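Local structure of TodX (Pseudomonas putida, 3BS0) at residues Ala15-Thr19 with Ser337-Ala341. The protein probably carries toluene and related aromatic hydrocarbons across the outer membrane as a monomeric beta-barrel channel of the FadL family. Coordinates in Å, arbitrary orientation, origin at the centre of the assembly. Numbering follows the deposited sequence.
Sequences AMGGT and SIGTA
A tight turn of the N-terminal segment packs here against the inner face of a barrel-wall strand. Residues 16-19 lie in the loop after the short helix 11-15; residues 337-341 are extended (phi near -135°, psi near 140°) within strand 333-343. Met16 to Thr19 form a type I' turn, in which Gly17 (56/17) and Gly18 (89/9) adopt positive phi; a CB on Gly17 would also clash with Ile338 O, and at Gly18 one would jam against the preceding carbonyl. The turn rests on Gly339, whose CA lies 4.3 Å from Met16 CA; a CB there would collide with Met16 CB. On one side of Gly339, the small Ser337, chi1 t, donates a hydrogen bond from OG to the turn carbonyl Gly17 O (2.7 Å). On the other, the extended Met16 side chain (m, t, t) runs along the strand until CE meets Ala341 CB at 3.3 Å. Ile338 and Thr340 point away from the turn, while Thr379 OG1, on wall strand 376-385, is hydrogen-bonded to Gly17 N. A small N-terminal hatch packed inside a 14-stranded barrel is characteristic of FadL-family channels.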
loop_
_atom_site.group_PDB
_atom_site.type_symbol
_atom_site.label_atom_id
_atom_site.label_comp_id
_atom_site.label_asym_id
_atom_site.label_seq_id
_atom_site.Cartn_x
_atom_site.Cartn_y
_atom_site.Cartn_z
ATOM N N ALA A 15 -13.960 6.761 1.767
ATOM C CA ALA A 15 -14.494 8.049 2.157
ATOM C C ALA A 15 -15.065 7.883 3.570
ATOM O O ALA A 15 -15.294 8.855 4.292
ATOM C CB ALA A 15 -15.579 8.468 1.183
ATOM N N MET A 16 -15.272 6.629 3.960
ATOM C CA MET A 16 -15.820 6.318 5.261
ATOM C C MET A 16 -14.786 5.719 6.195
ATOM O O MET A 16 -15.019 4.683 6.827
ATOM C CB MET A 16 -17.021 5.380 5.114
ATOM C CG MET A 16 -18.298 6.089 4.655
ATOM S SD MET A 16 -19.616 4.923 4.395
ATOM C CE MET A 16 -20.620 5.784 3.383
ATOM N N GLY A 17 -13.639 6.394 6.266
ATOM C CA GLY A 17 -12.553 5.996 7.146
ATOM C C GLY A 17 -11.970 4.604 7.045
ATOM O O GLY A 17 -11.282 4.164 7.959
ATOM N N GLY A 18 -12.226 3.906 5.948
ATOM C CA GLY A 18 -11.685 2.569 5.799
ATOM C C GLY A 18 -12.599 1.504 6.355
ATOM O O GLY A 18 -12.231 0.337 6.450
ATOM N N THR A 19 -13.811 1.902 6.719
ATOM C CA THR A 19 -14.773 0.956 7.262
ATOM C C THR A 19 -15.319 0.085 6.129
ATOM O O THR A 19 -15.422 0.552 5.003
ATOM C CB THR A 19 -15.913 1.702 7.961
ATOM O OG1 THR A 19 -16.820 0.746 8.515
ATOM C CG2 THR A 19 -16.656 2.599 6.992
ATOM N N SER A 337 -11.938 2.224 13.072
ATOM C CA SER A 337 -12.550 3.127 12.105
ATOM C C SER A 337 -14.045 3.388 12.296
ATOM O O SER A 337 -14.796 2.516 12.720
ATOM C CB SER A 337 -12.309 2.573 10.700
ATOM O OG SER A 337 -13.086 3.252 9.733
ATOM N N ILE A 338 -14.462 4.607 11.978
ATOM C CA ILE A 338 -15.859 5.007 12.066
ATOM C C ILE A 338 -16.209 5.820 10.815
ATOM O O ILE A 338 -15.402 6.635 10.344
ATOM C CB ILE A 338 -16.144 5.870 13.322
ATOM C CG1 ILE A 338 -17.606 6.338 13.295
ATOM C CG2 ILE A 338 -15.183 7.058 13.381
ATOM C CD1 ILE A 338 -17.979 7.320 14.385
ATOM N N GLY A 339 -17.410 5.599 10.279
ATOM C CA GLY A 339 -17.815 6.315 9.082
ATOM C C GLY A 339 -19.268 6.743 8.995
ATOM O O GLY A 339 -20.173 6.065 9.484
ATOM N N THR A 340 -19.483 7.877 8.341
ATOM C CA THR A 340 -20.818 8.428 8.181
ATOM C C THR A 340 -21.227 8.666 6.724
ATOM O O THR A 340 -20.413 9.093 5.886
ATOM C CB THR A 340 -20.952 9.750 8.981
ATOM O OG1 THR A 340 -21.600 9.479 10.226
ATOM C CG2 THR A 340 -21.750 10.801 8.200
ATOM N N ALA A 341 -22.500 8.379 6.449
ATOM C CA ALA A 341 -23.109 8.549 5.134
ATOM C C ALA A 341 -24.441 9.269 5.355
ATOM O O ALA A 341 -25.180 8.943 6.283
ATOM C CB ALA A 341 -23.342 7.196 4.491
#